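Local atomic coordinates of structure-specific endonuclease subunit slx4 (Schizosaccharomyces pombe, PDB entry 4ZDT), a protein that serves as the regulatory subunit of the Slx1-Slx4 structure-specific endonuclease, which resolves branched DNA structures formed during DNA repair and recombination. Residues E38-L43 with D53-W58. Sequence-based numbering, arbitrary orientation.
Sequences EFQLWL and DLIKSW
The ring of F39 carries CD1 of L43, one helical turn further on, over the centre of one face, 3.8 Å above its plane. At the ring edge, CG2 of I55 lies near the plane, 3.6 Å from F39 CD2; a flat phenyl suits this place because it offers a face to one neighbour and an edge to another. The six-membered ring of W58 meets the phenyl obliquely, planes at 38°, with F39 CE2 3.6 Å from W58 CZ3. Both aromatic residues hold CG anti to the backbone N, which sends each ring into the gap between segments whose axes come within 10.7 Å, crossing at 107°. The large indole of W58 spans much of this gap, while its NE1 bonds to S13. Branched I55 suits the middle because its two arms part: CG2 goes to the phenyl, while the other, ending in CD1, lies 3.6 Å from Q40 CB and meets L43 CD1 tip to tip. Q40 lends its aliphatic stem; its extended chain takes the amide outward, where NE2 bonds to V50 O. An alanine in place of F39 would probably loosen the junction, since the ring joining I55, W58 and L43 would be gone. V16 of helix 3-18 and V24 of helix 23-29 also meet F39, and V47 of the Slx1 chain packs on W58. Between 38-43 and 53-58 of this C-terminal Slx4 domain the contacts are apolar, so side-chain fit probably matters more than directed bonds.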
loop_
_atom_site.group_PDB
_atom_site.type_symbol
_atom_site.label_atom_id
_atom_site.label_comp_id
_atom_site.label_asym_id
_atom_site.label_seq_id
_atom_site.Cartn_x
_atom_site.Cartn_y
_atom_site.Cartn_z
ATOM N N GLU B 38 -3.498 -9.422 15.090
ATOM C CA GLU B 38 -2.546 -8.346 15.391
ATOM C C GLU B 38 -2.998 -7.008 14.789
ATOM O O GLU B 38 -2.918 -5.968 15.460
ATOM C CB GLU B 38 -1.125 -8.708 14.937
ATOM C CG GLU B 38 -0.409 -9.720 15.857
ATOM C CD GLU B 38 0.970 -10.131 15.333
ATOM O OE1 GLU B 38 1.556 -9.392 14.505
ATOM O OE2 GLU B 38 1.472 -11.194 15.758
ATOM N N PHE B 39 -3.495 -7.062 13.551
ATOM C CA PHE B 39 -4.020 -5.898 12.799
ATOM C C PHE B 39 -5.189 -5.247 13.537
ATOM O O PHE B 39 -5.243 -4.006 13.661
ATOM C CB PHE B 39 -4.448 -6.352 11.393
ATOM C CG PHE B 39 -4.858 -5.221 10.432
ATOM C CD1 PHE B 39 -4.188 -3.978 10.420
ATOM C CD2 PHE B 39 -5.862 -5.438 9.494
ATOM C CE1 PHE B 39 -4.554 -2.957 9.513
ATOM C CE2 PHE B 39 -6.229 -4.432 8.568
ATOM C CZ PHE B 39 -5.565 -3.185 8.587
ATOM N N GLN B 40 -6.107 -6.064 14.051
ATOM C CA GLN B 40 -7.229 -5.543 14.835
ATOM C C GLN B 40 -6.745 -4.695 16.017
ATOM O O GLN B 40 -7.264 -3.599 16.259
ATOM C CB GLN B 40 -8.127 -6.693 15.301
ATOM C CG GLN B 40 -9.387 -6.258 16.055
ATOM C CD GLN B 40 -10.230 -7.444 16.486
ATOM O OE1 GLN B 40 -9.709 -8.415 17.046
ATOM N NE2 GLN B 40 -11.539 -7.382 16.217
ATOM N N LEU B 41 -5.735 -5.197 16.732
ATOM C CA LEU B 41 -5.137 -4.466 17.863
ATOM C C LEU B 41 -4.403 -3.215 17.399
ATOM O O LEU B 41 -4.509 -2.148 18.027
ATOM C CB LEU B 41 -4.195 -5.391 18.655
ATOM C CG LEU B 41 -4.840 -6.569 19.384
ATOM C CD1 LEU B 41 -3.825 -7.713 19.615
ATOM C CD2 LEU B 41 -5.433 -6.111 20.704
ATOM N N TRP B 42 -3.688 -3.337 16.279
ATOM C CA TRP B 42 -2.999 -2.188 15.675
ATOM C C TRP B 42 -4.017 -1.097 15.344
ATOM O O TRP B 42 -3.817 0.073 15.666
ATOM C CB TRP B 42 -2.244 -2.642 14.415
ATOM C CG TRP B 42 -1.366 -1.601 13.702
ATOM C CD1 TRP B 42 -0.044 -1.334 13.950
ATOM C CD2 TRP B 42 -1.735 -0.775 12.585
ATOM N NE1 TRP B 42 0.423 -0.365 13.079
ATOM C CE2 TRP B 42 -0.592 -0.007 12.232
ATOM C CE3 TRP B 42 -2.921 -0.603 11.848
ATOM C CZ2 TRP B 42 -0.601 0.921 11.178
ATOM C CZ3 TRP B 42 -2.930 0.328 10.796
ATOM C CH2 TRP B 42 -1.771 1.078 10.476
ATOM N N LEU B 43 -5.126 -1.482 14.710
ATOM C CA LEU B 43 -6.186 -0.523 14.429
ATOM C C LEU B 43 -6.745 0.105 15.705
ATOM O O LEU B 43 -7.004 1.299 15.747
ATOM C CB LEU B 43 -7.321 -1.168 13.612
ATOM C CG LEU B 43 -6.913 -1.584 12.199
ATOM C CD1 LEU B 43 -7.968 -2.506 11.581
ATOM C CD2 LEU B 43 -6.642 -0.318 11.346
ATOM N N ASP B 53 -14.546 -9.920 11.315
ATOM C CA ASP B 53 -15.316 -10.072 10.072
ATOM C C ASP B 53 -15.144 -8.884 9.129
ATOM O O ASP B 53 -15.002 -9.058 7.910
ATOM C CB ASP B 53 -16.811 -10.289 10.353
ATOM C CG ASP B 53 -17.123 -11.703 10.863
ATOM O OD1 ASP B 53 -16.249 -12.590 10.789
ATOM O OD2 ASP B 53 -18.248 -11.919 11.346
ATOM N N LEU B 54 -15.136 -7.681 9.694
ATOM C CA LEU B 54 -14.934 -6.469 8.909
ATOM C C LEU B 54 -13.534 -6.437 8.304
ATOM O O LEU B 54 -13.341 -5.961 7.186
ATOM C CB LEU B 54 -15.163 -5.227 9.773
ATOM C CG LEU B 54 -16.584 -4.661 9.783
ATOM C CD1 LEU B 54 -16.654 -3.399 10.630
ATOM C CD2 LEU B 54 -17.063 -4.386 8.365
ATOM N N ILE B 55 -12.559 -6.948 9.051
ATOM C CA ILE B 55 -11.167 -6.987 8.583
ATOM C C ILE B 55 -11.007 -8.011 7.472
ATOM O O ILE B 55 -10.464 -7.703 6.421
ATOM C CB ILE B 55 -10.169 -7.243 9.740
ATOM C CG1 ILE B 55 -10.110 -6.009 10.636
ATOM C CG2 ILE B 55 -8.760 -7.568 9.187
ATOM C CD1 ILE B 55 -9.506 -6.273 12.018
ATOM N N LYS B 56 -11.527 -9.218 7.689
ATOM C CA LYS B 56 -11.466 -10.268 6.676
ATOM C C LYS B 56 -12.125 -9.837 5.370
ATOM O O LYS B 56 -11.563 -10.077 4.289
ATOM C CB LYS B 56 -12.053 -11.584 7.204
ATOM C CG LYS B 56 -11.264 -12.151 8.378
ATOM C CD LYS B 56 -11.981 -13.310 9.066
ATOM C CE LYS B 56 -11.100 -13.877 10.179
ATOM N NZ LYS B 56 -11.790 -14.966 10.944
ATOM N N SER B 57 -13.296 -9.197 5.457
ATOM C CA SER B 57 -14.012 -8.763 4.252
ATOM C C SER B 57 -13.287 -7.621 3.560
ATOM O O SER B 57 -13.263 -7.551 2.335
ATOM C CB SER B 57 -15.486 -8.392 4.525
ATOM O OG SER B 57 -15.618 -7.317 5.449
ATOM N N TRP B 58 -12.692 -6.732 4.357
ATOM C CA TRP B 58 -11.874 -5.646 3.836
ATOM C C TRP B 58 -10.677 -6.231 3.079
ATOM O O TRP B 58 -10.450 -5.876 1.927
ATOM C CB TRP B 58 -11.428 -4.716 4.982
ATOM C CG TRP B 58 -10.570 -3.574 4.551
ATOM C CD1 TRP B 58 -10.974 -2.379 4.020
ATOM C CD2 TRP B 58 -9.144 -3.521 4.625
ATOM N NE1 TRP B 58 -9.873 -1.589 3.745
ATOM C CE2 TRP B 58 -8.742 -2.271 4.115
ATOM C CE3 TRP B 58 -8.166 -4.413 5.089
ATOM C CZ2 TRP B 58 -7.389 -1.884 4.044
ATOM C CZ3 TRP B 58 -6.829 -4.025 5.032
ATOM C CH2 TRP B 58 -6.460 -2.767 4.513
#